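Local coordinates for protein cyclopenase asqI (Emericella nidulans, PDB 5YY3) that converts 4'-methoxycyclopenin into 4'-methoxyviridicatin with release of methyl isocyanate, as a zinc-dependent cyclopenase of the tyrosinase family in aspoquinolone biosynthesis, at residues 60-74 against 108-122. Sequence-based numbering, arbitrary orientation.
Sequences IFALPVQKDHKPYNG and LEERINPELMRDALG
His69 is sandwiched between Pro114 and Arg111. The compact proline ring fits one imidazole face, CD 3.4 Å from the centroid (CH-pi); the planar guanidinium stacks on the other, planes 20° apart, and still bonds at its edge. Gln66 N donates to His69 ND1, fixing the ring's rotation. Bends at chi2 (-51°) and chi3 (-74°) fold Arg111 into a side-on salt bridge: NE reaches Asp68 OD2 (2.9 Å), NH2 reaches OD1 and also Gln66 OE1. Arg111, with positive phi, is the C-prime residue of the Schellman motif closing helix 97-109.

Asn113 suits the N-cap of helix 114-127: its amide OD1 accepts from Leu116 N (3.1 Å), while ND2 donates to Lys70 O and Thr381 OG1. Tyr72 lies face-on over Leu116 CB, its hydroxyl donating to Asp119 OD2 (3.0 Å); the side chain of Asp119 lies about 7 Å from that of His190, a zinc ligand. Arg118 NE bonds weakly to Phe61 O (2.8 Å), its CG packing against the Phe61 ring.

Apolar Ile60 CG2 meets Leu108 CD1 and Leu121 CD2, Phe61 CE1 also meets Leu121 CD2, and Leu63 and Leu108 touch tip to tip.

The loop after helix 53-61 thus wraps the start of helix 114-127, helices 77-92 and 97-109 alongside, and backbone hydrogen bonds join Tyr72 and Gly74 to Ile382.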
ATOM      1  N   ILE A  60      41.983 -14.683 -18.376  1.00 47.22           N
ATOM      2  CA  ILE A  60      42.393 -14.351 -17.012  1.00 44.31           C
ATOM      3  C   ILE A  60      41.185 -13.900 -16.180  1.00 42.71           C
ATOM      4  O   ILE A  60      40.948 -14.413 -15.090  1.00 41.32           O
ATOM      5  CB  ILE A  60      43.493 -13.251 -17.005  1.00 43.64           C
ATOM      6  CG1 ILE A  60      44.762 -13.767 -17.696  1.00 41.96           C
ATOM      7  CG2 ILE A  60      43.802 -12.801 -15.578  1.00 39.40           C
ATOM      8  CD1 ILE A  60      45.810 -12.706 -17.961  1.00 42.96           C
ATOM      9  N   PHE A  61      40.411 -12.957 -16.711  1.00 44.93           N
ATOM     10  CA  PHE A  61      39.225 -12.448 -16.017  1.00 40.82           C
ATOM     11  C   PHE A  61      38.166 -13.515 -15.743  1.00 42.87           C
ATOM     12  O   PHE A  61      37.295 -13.327 -14.890  1.00 38.32           O
ATOM     13  CB  PHE A  61      38.610 -11.307 -16.818  1.00 37.84           C
ATOM     14  CG  PHE A  61      39.203  -9.975 -16.497  1.00 35.26           C
ATOM     15  CD1 PHE A  61      40.441  -9.618 -17.002  1.00 33.46           C
ATOM     16  CD2 PHE A  61      38.534  -9.089 -15.677  1.00 31.18           C
ATOM     17  CE1 PHE A  61      41.001  -8.386 -16.704  1.00 33.32           C
ATOM     18  CE2 PHE A  61      39.082  -7.861 -15.370  1.00 37.95           C
ATOM     19  CZ  PHE A  61      40.327  -7.504 -15.884  1.00 34.89           C
ATOM     20  N   ALA A  62      38.252 -14.636 -16.456  1.00 44.26           N
ATOM     21  CA  ALA A  62      37.300 -15.728 -16.279  1.00 42.19           C
ATOM     22  C   ALA A  62      37.734 -16.723 -15.200  1.00 45.30           C
ATOM     23  O   ALA A  62      36.950 -17.585 -14.785  1.00 45.32           O
ATOM     24  CB  ALA A  62      37.091 -16.454 -17.601  1.00 45.89           C
ATOM     25  N   LEU A  63      38.980 -16.617 -14.749  1.00 41.55           N
ATOM     26  CA  LEU A  63      39.524 -17.607 -13.830  1.00 43.54           C
ATOM     27  C   LEU A  63      38.780 -17.676 -12.496  1.00 46.89           C
ATOM     28  O   LEU A  63      38.694 -16.684 -11.773  1.00 43.94           O
ATOM     29  CB  LEU A  63      41.001 -17.331 -13.583  1.00 47.95           C
ATOM     30  CG  LEU A  63      41.901 -17.759 -14.740  1.00 48.29           C
ATOM     31  CD1 LEU A  63      43.352 -17.437 -14.430  1.00 38.73           C
ATOM     32  CD2 LEU A  63      41.717 -19.253 -15.014  1.00 47.79           C
ATOM     33  N   PRO A  64      38.253 -18.865 -12.162  1.00 47.49           N
ATOM     34  CA  PRO A  64      37.498 -19.096 -10.926  1.00 44.24           C
ATOM     35  C   PRO A  64      38.392 -19.221  -9.691  1.00 46.97           C
ATOM     36  O   PRO A  64      39.483 -19.794  -9.761  1.00 50.83           O
ATOM     37  CB  PRO A  64      36.788 -20.422 -11.209  1.00 47.73           C
ATOM     38  CG  PRO A  64      37.771 -21.163 -12.074  1.00 46.69           C
ATOM     39  CD  PRO A  64      38.405 -20.103 -12.950  1.00 43.62           C
ATOM     40  N   VAL A  65      37.931 -18.688  -8.566  1.00 47.52           N
ATOM     41  CA  VAL A  65      38.639 -18.876  -7.308  1.00 47.39           C
ATOM     42  C   VAL A  65      38.447 -20.307  -6.837  1.00 48.28           C
ATOM     43  O   VAL A  65      37.319 -20.771  -6.693  1.00 49.79           O
ATOM     44  CB  VAL A  65      38.142 -17.904  -6.212  1.00 44.37           C
ATOM     45  CG1 VAL A  65      38.652 -18.340  -4.832  1.00 42.04           C
ATOM     46  CG2 VAL A  65      38.561 -16.471  -6.537  1.00 38.35           C
ATOM     47  N   GLN A  66      39.549 -21.009  -6.594  1.00 53.47           N
ATOM     48  CA  GLN A  66      39.474 -22.395  -6.144  1.00 52.04           C
ATOM     49  C   GLN A  66      39.931 -22.512  -4.695  1.00 52.12           C
ATOM     50  O   GLN A  66      40.447 -21.551  -4.126  1.00 53.53           O
ATOM     51  CB  GLN A  66      40.302 -23.295  -7.063  1.00 50.57           C
ATOM     52  CG  GLN A  66      39.895 -23.180  -8.526  1.00 52.84           C
ATOM     53  CD  GLN A  66      40.713 -24.073  -9.438  1.00 58.61           C
ATOM     54  OE1 GLN A  66      41.912 -23.849  -9.644  1.00 58.72           O
ATOM     55  NE2 GLN A  66      40.061 -25.080 -10.013  1.00 60.07           N
ATOM     56  N   LYS A  67      39.749 -23.684  -4.099  1.00 48.08           N
ATOM     57  CA  LYS A  67      39.862 -23.811  -2.647  1.00 53.45           C
ATOM     58  C   LYS A  67      41.298 -23.732  -2.107  1.00 51.24           C
ATOM     59  O   LYS A  67      41.499 -23.597  -0.898  1.00 50.42           O
ATOM     60  CB  LYS A  67      39.200 -25.116  -2.179  1.00 51.12           C
ATOM     61  CG  LYS A  67      40.164 -26.250  -1.882  1.00 61.90           C
ATOM     62  CD  LYS A  67      39.581 -27.200  -0.831  1.00 68.61           C
ATOM     63  CE  LYS A  67      40.440 -28.456  -0.652  1.00 70.77           C
ATOM     64  NZ  LYS A  67      40.460 -29.315  -1.878  1.00 74.83           N
ATOM     65  N   ASP A  68      42.292 -23.795  -2.990  1.00 53.38           N
ATOM     66  CA  ASP A  68      43.689 -23.710  -2.560  1.00 49.42           C
ATOM     67  C   ASP A  68      44.183 -22.269  -2.603  1.00 51.63           C
ATOM     68  O   ASP A  68      45.209 -21.934  -1.994  1.00 52.87           O
ATOM     69  CB  ASP A  68      44.583 -24.580  -3.432  1.00 48.38           C
ATOM     70  CG  ASP A  68      44.853 -23.953  -4.774  1.00 50.80           C
ATOM     71  OD1 ASP A  68      43.885 -23.782  -5.551  1.00 50.85           O
ATOM     72  OD2 ASP A  68      46.029 -23.624  -5.049  1.00 54.51           O
ATOM     73  N   HIS A  69      43.456 -21.423  -3.333  1.00 48.90           N
ATOM     74  CA  HIS A  69      43.821 -20.012  -3.460  1.00 47.60           C
ATOM     75  C   HIS A  69      43.767 -19.334  -2.098  1.00 44.84           C
ATOM     76  O   HIS A  69      42.792 -19.486  -1.363  1.00 47.85           O
ATOM     77  CB  HIS A  69      42.899 -19.296  -4.449  1.00 41.80           C
ATOM     78  CG  HIS A  69      43.237 -19.550  -5.885  1.00 43.13           C
ATOM     79  ND1 HIS A  69      42.303 -19.977  -6.806  1.00 47.87           N
ATOM     80  CD2 HIS A  69      44.401 -19.422  -6.565  1.00 47.24           C
ATOM     81  CE1 HIS A  69      42.880 -20.111  -7.987  1.00 44.60           C
ATOM     82  NE2 HIS A  69      44.152 -19.778  -7.871  1.00 43.82           N
ATOM     83  N   LYS A  70      44.839 -18.626  -1.758  1.00 42.92           N
ATOM     84  CA  LYS A  70      44.871 -17.793  -0.568  1.00 42.20           C
ATOM     85  C   LYS A  70      43.681 -16.845  -0.631  1.00 47.48           C
ATOM     86  O   LYS A  70      43.404 -16.273  -1.683  1.00 48.52           O
ATOM     87  CB  LYS A  70      46.196 -17.031  -0.496  1.00 51.58           C
ATOM     88  CG  LYS A  70      46.277 -15.971   0.580  1.00 55.45           C
ATOM     89  CD  LYS A  70      47.666 -15.358   0.652  1.00 60.01           C
ATOM     90  CE  LYS A  70      48.749 -16.427   0.678  1.00 69.30           C
ATOM     91  NZ  LYS A  70      50.071 -15.897   1.154  1.00 74.02           N
ATOM     92  N   PRO A  71      42.942 -16.703   0.475  1.00 47.02           N
ATOM     93  CA  PRO A  71      41.712 -15.903   0.420  1.00 47.35           C
ATOM     94  C   PRO A  71      41.968 -14.407   0.217  1.00 46.46           C
ATOM     95  O   PRO A  71      42.979 -13.859   0.677  1.00 41.43           O
ATOM     96  CB  PRO A  71      41.058 -16.175   1.777  1.00 49.11           C
ATOM     97  CG  PRO A  71      42.209 -16.530   2.675  1.00 49.18           C
ATOM     98  CD  PRO A  71      43.156 -17.303   1.801  1.00 45.18           C
ATOM     99  N   TYR A  72      41.041 -13.767  -0.495  1.00 39.13           N
ATOM    100  CA  TYR A  72      41.168 -12.361  -0.867  1.00 38.04           C
ATOM    101  C   TYR A  72      39.916 -11.585  -0.460  1.00 33.69           C
ATOM    102  O   TYR A  72      38.792 -12.087  -0.593  1.00 37.05           O
ATOM    103  CB  TYR A  72      41.422 -12.236  -2.383  1.00 38.49           C
ATOM    104  CG  TYR A  72      41.451 -10.811  -2.925  1.00 34.37           C
ATOM    105  CD1 TYR A  72      42.489  -9.948  -2.616  1.00 29.14           C
ATOM    106  CD2 TYR A  72      40.442 -10.347  -3.767  1.00 35.15           C
ATOM    107  CE1 TYR A  72      42.522  -8.659  -3.119  1.00 33.14           C
ATOM    108  CE2 TYR A  72      40.463  -9.069  -4.274  1.00 32.55           C
ATOM    109  CZ  TYR A  72      41.501  -8.228  -3.952  1.00 32.32           C
ATOM    110  OH  TYR A  72      41.512  -6.953  -4.457  1.00 29.51           O
ATOM    111  N   ASN A  73      40.115 -10.366   0.040  1.00 34.00           N
ATOM    112  CA  ASN A  73      39.006  -9.485   0.388  1.00 33.11           C
ATOM    113  C   ASN A  73      39.129  -8.161  -0.361  1.00 31.25           C
ATOM    114  O   ASN A  73      39.800  -7.232   0.104  1.00 28.71           O
ATOM    115  CB  ASN A  73      38.965  -9.255   1.901  1.00 34.16           C
ATOM    116  CG  ASN A  73      37.785  -8.394   2.355  1.00 34.38           C
ATOM    117  OD1 ASN A  73      37.102  -7.749   1.555  1.00 32.95           O
ATOM    118  ND2 ASN A  73      37.570  -8.355   3.663  1.00 26.45           N
ATOM    119  N   GLY A  74      38.454  -8.067  -1.507  1.00 34.24           N
ATOM    120  CA  GLY A  74      38.506  -6.872  -2.337  1.00 29.64           C
ATOM    121  C   GLY A  74      37.954  -5.605  -1.695  1.00 29.19           C
ATOM    122  O   GLY A  74      37.971  -4.545  -2.316  1.00 31.47           O
ATOM    123  N   LEU A 108      49.625 -16.292 -11.792  1.00 47.48           N
ATOM    124  CA  LEU A 108      48.435 -17.151 -11.738  1.00 45.49           C
ATOM    125  C   LEU A 108      48.788 -18.624 -11.527  1.00 48.61           C
ATOM    126  O   LEU A 108      48.168 -19.308 -10.695  1.00 47.26           O
ATOM    127  CB  LEU A 108      47.595 -16.983 -13.010  1.00 42.56           C
ATOM    128  CG  LEU A 108      46.747 -15.711 -12.988  1.00 42.75           C
ATOM    129  CD1 LEU A 108      46.258 -15.362 -14.377  1.00 41.81           C
ATOM    130  CD2 LEU A 108      45.585 -15.860 -12.004  1.00 34.98           C
ATOM    131  N   GLU A 109      49.780 -19.116 -12.265  1.00 47.89           N
ATOM    132  CA  GLU A 109      50.178 -20.510 -12.082  1.00 56.08           C
ATOM    133  C   GLU A 109      50.979 -20.689 -10.790  1.00 49.68           C
ATOM    134  O   GLU A 109      51.111 -21.811 -10.306  1.00 50.28           O
ATOM    135  CB  GLU A 109      50.953 -21.042 -13.289  1.00 57.75           C
ATOM    136  CG  GLU A 109      50.014 -21.487 -14.411  1.00 70.52           C
ATOM    137  CD  GLU A 109      50.663 -22.424 -15.415  1.00 82.63           C
ATOM    138  OE1 GLU A 109      51.214 -21.929 -16.425  1.00 86.08           O
ATOM    139  OE2 GLU A 109      50.612 -23.660 -15.199  1.00 82.92           O
ATOM    140  N   GLU A 110      51.475 -19.588 -10.218  1.00 46.02           N
ATOM    141  CA  GLU A 110      51.961 -19.594  -8.829  1.00 44.86           C
ATOM    142  C   GLU A 110      50.807 -19.530  -7.812  1.00 46.72           C
ATOM    143  O   GLU A 110      51.038 -19.350  -6.610  1.00 42.61           O
ATOM    144  CB  GLU A 110      52.922 -18.436  -8.575  1.00 46.28           C
ATOM    145  CG  GLU A 110      54.226 -18.516  -9.339  1.00 53.39           C
ATOM    146  CD  GLU A 110      55.148 -17.346  -9.041  1.00 57.42           C
ATOM    147  OE1 GLU A 110      55.002 -16.722  -7.961  1.00 55.02           O
ATOM    148  OE2 GLU A 110      56.012 -17.049  -9.896  1.00 58.25           O
ATOM    149  N   ARG A 111      49.575 -19.642  -8.318  1.00 49.11           N
ATOM    150  CA  ARG A 111      48.348 -19.765  -7.509  1.00 50.26           C
ATOM    151  C   ARG A 111      47.952 -18.498  -6.729  1.00 42.78           C
ATOM    152  O   ARG A 111      47.308 -18.578  -5.690  1.00 42.78           O
ATOM    153  CB  ARG A 111      48.467 -20.955  -6.539  1.00 47.98           C
ATOM    154  CG  ARG A 111      48.719 -22.286  -7.235  1.00 43.91           C
ATOM    155  CD  ARG A 111      47.700 -22.526  -8.347  1.00 50.27           C
ATOM    156  NE  ARG A 111      46.381 -22.883  -7.825  1.00 50.79           N
ATOM    157  CZ  ARG A 111      45.297 -23.026  -8.582  1.00 50.83           C
ATOM    158  NH1 ARG A 111      45.373 -22.835  -9.892  1.00 53.89           N
ATOM    159  NH2 ARG A 111      44.134 -23.353  -8.029  1.00 55.42           N
ATOM    160  N   ILE A 112      48.312 -17.328  -7.243  1.00 47.15           N
ATOM    161  CA  ILE A 112      47.745 -16.096  -6.710  1.00 40.34           C
ATOM    162  C   ILE A 112      46.230 -16.094  -6.961  1.00 40.09           C
ATOM    163  O   ILE A 112      45.746 -16.658  -7.955  1.00 42.70           O
ATOM    164  CB  ILE A 112      48.404 -14.861  -7.339  1.00 38.55           C
ATOM    165  CG1 ILE A 112      48.133 -13.614  -6.500  1.00 41.08           C
ATOM    166  CG2 ILE A 112      47.935 -14.651  -8.772  1.00 42.33           C
ATOM    167  CD1 ILE A 112      49.052 -12.468  -6.852  1.00 31.39           C
ATOM    168  N   ASN A 113      45.482 -15.510  -6.028  1.00 40.59           N
ATOM    169  CA  ASN A 113      44.022 -15.439  -6.111  1.00 37.08           C
ATOM    170  C   ASN A 113      43.554 -14.708  -7.375  1.00 38.26           C
ATOM    171  O   ASN A 113      43.973 -13.569  -7.622  1.00 38.53           O
ATOM    172  CB  ASN A 113      43.481 -14.746  -4.851  1.00 40.38           C
ATOM    173  CG  ASN A 113      41.965 -14.716  -4.793  1.00 41.24           C
ATOM    174  OD1 ASN A 113      41.311 -14.042  -5.598  1.00 36.57           O
ATOM    175  ND2 ASN A 113      41.394 -15.436  -3.826  1.00 40.79           N
ATOM    176  N   PRO A 114      42.689 -15.361  -8.183  1.00 40.42           N
ATOM    177  CA  PRO A 114      42.188 -14.818  -9.457  1.00 38.22           C
ATOM    178  C   PRO A 114      41.369 -13.536  -9.300  1.00 36.15           C
ATOM    179  O   PRO A 114      41.386 -12.698 -10.196  1.00 37.39           O
ATOM    180  CB  PRO A 114      41.298 -15.947 -10.002  1.00 38.58           C
ATOM    181  CG  PRO A 114      41.703 -17.160  -9.278  1.00 38.92           C
ATOM    182  CD  PRO A 114      42.151 -16.708  -7.921  1.00 44.89           C
ATOM    183  N   GLU A 115      40.655 -13.395  -8.189  1.00 34.49           N
ATOM    184  CA  GLU A 115      39.884 -12.184  -7.936  1.00 32.20           C
ATOM    185  C   GLU A 115      40.848 -11.043  -7.691  1.00 35.36           C
ATOM    186  O   GLU A 115      40.652  -9.925  -8.181  1.00 33.13           O
ATOM    187  CB  GLU A 115      38.938 -12.364  -6.744  1.00 34.60           C
ATOM    188  CG  GLU A 115      38.107 -11.130  -6.388  1.00 35.26           C
ATOM    189  CD  GLU A 115      37.124 -10.728  -7.478  1.00 33.11           C
ATOM    190  OE1 GLU A 115      36.522 -11.620  -8.117  1.00 35.61           O
ATOM    191  OE2 GLU A 115      36.934  -9.512  -7.677  1.00 33.83           O
ATOM    192  N   LEU A 116      41.899 -11.335  -6.933  1.00 34.24           N
ATOM    193  CA  LEU A 116      42.965 -10.375  -6.723  1.00 32.43           C
ATOM    194  C   LEU A 116      43.536  -9.982  -8.080  1.00 29.93           C
ATOM    195  O   LEU A 116      43.714  -8.799  -8.368  1.00 29.74           O
ATOM    196  CB  LEU A 116      44.051 -10.953  -5.808  1.00 36.44           C
ATOM    197  CG  LEU A 116      45.166 -10.026  -5.309  1.00 36.14           C
ATOM    198  CD1 LEU A 116      45.840 -10.639  -4.098  1.00 35.88           C
ATOM    199  CD2 LEU A 116      46.209  -9.709  -6.401  1.00 32.67           C
ATOM    200  N   MET A 117      43.815 -10.982  -8.912  1.00 32.32           N
ATOM    201  CA  MET A 117      44.379 -10.727 -10.238  1.00 32.03           C
ATOM    202  C   MET A 117      43.451  -9.875 -11.101  1.00 34.17           C
ATOM    203  O   MET A 117      43.918  -8.990 -11.818  1.00 32.98           O
ATOM    204  CB  MET A 117      44.690 -12.039 -10.960  1.00 34.55           C
ATOM    205  CG  MET A 117      45.416 -11.834 -12.279  1.00 32.36           C
ATOM    206  SD  MET A 117      46.915 -10.853 -12.049  1.00 36.95           S
ATOM    207  CE  MET A 117      46.896  -9.910 -13.546  1.00 45.82           C
ATOM    208  N   ARG A 118      42.144 -10.133 -11.033  1.00 33.34           N
ATOM    209  CA  ARG A 118      41.183  -9.364 -11.835  1.00 33.71           C
ATOM    210  C   ARG A 118      41.244  -7.887 -11.518  1.00 31.45           C
ATOM    211  O   ARG A 118      41.258  -7.061 -12.425  1.00 30.66           O
ATOM    212  CB  ARG A 118      39.755  -9.873 -11.633  1.00 33.07           C
ATOM    213  CG  ARG A 118      39.366 -10.878 -12.667  1.00 33.59           C
ATOM    214  CD  ARG A 118      37.975 -11.409 -12.450  1.00 36.32           C
ATOM    215  NE  ARG A 118      38.035 -12.844 -12.233  1.00 33.41           N
ATOM    216  CZ  ARG A 118      37.846 -13.383 -11.051  1.00 32.94           C
ATOM    217  NH1 ARG A 118      37.559 -12.590 -10.033  1.00 40.16           N
ATOM    218  NH2 ARG A 118      37.919 -14.690 -10.889  1.00 42.07           N
ATOM    219  N   ASP A 119      41.309  -7.564 -10.230  1.00 32.87           N
ATOM    220  CA  ASP A 119      41.448  -6.183  -9.796  1.00 30.11           C
ATOM    221  C   ASP A 119      42.779  -5.595 -10.256  1.00 32.73           C
ATOM    222  O   ASP A 119      42.838  -4.460 -10.733  1.00 30.01           O
ATOM    223  CB  ASP A 119      41.325  -6.082  -8.277  1.00 31.39           C
ATOM    224  CG  ASP A 119      39.885  -5.971  -7.816  1.00 34.65           C
ATOM    225  OD1 ASP A 119      39.043  -5.540  -8.636  1.00 37.30           O
ATOM    226  OD2 ASP A 119      39.592  -6.295  -6.635  1.00 33.72           O
ATOM    227  N   ALA A 120      43.846  -6.378 -10.119  1.00 33.83           N
ATOM    228  CA  ALA A 120      45.188  -5.915 -10.461  1.00 32.39           C
ATOM    229  C   ALA A 120      45.309  -5.693 -11.966  1.00 28.36           C
ATOM    230  O   ALA A 120      45.830  -4.673 -12.423  1.00 32.97           O
ATOM    231  CB  ALA A 120      46.248  -6.924  -9.966  1.00 30.26           C
ATOM    232  N   LEU A 121      44.801  -6.651 -12.730  1.00 29.79           N
ATOM    233  CA  LEU A 121      44.880  -6.603 -14.175  1.00 31.99           C
ATOM    234  C   LEU A 121      44.018  -5.482 -14.722  1.00 35.36           C
ATOM    235  O   LEU A 121      44.375  -4.841 -15.718  1.00 33.89           O
ATOM    236  CB  LEU A 121      44.440  -7.934 -14.776  1.00 30.66           C
ATOM    237  CG  LEU A 121      44.631  -8.030 -16.279  1.00 34.81           C
ATOM    238  CD1 LEU A 121      46.051  -7.619 -16.638  1.00 35.40           C
ATOM    239  CD2 LEU A 121      44.331  -9.439 -16.744  1.00 34.51           C
ATOM    240  N   GLY A 122      42.879  -5.260 -14.066  1.00 32.70           N
ATOM    241  CA  GLY A 122      41.939  -4.233 -14.470  1.00 27.81           C
ATOM    242  C   GLY A 122      42.581  -2.871 -14.429  1.00 27.55           C
ATOM    243  O   GLY A 122      42.551  -2.138 -15.416  1.00 30.44           O
TER
HETATM  244  O   HOH W   1      42.432 -14.059 -12.832  1.00 40.66           O
HETATM  245  O   HOH W   2      38.438  -4.273  -5.049  1.00 32.82           O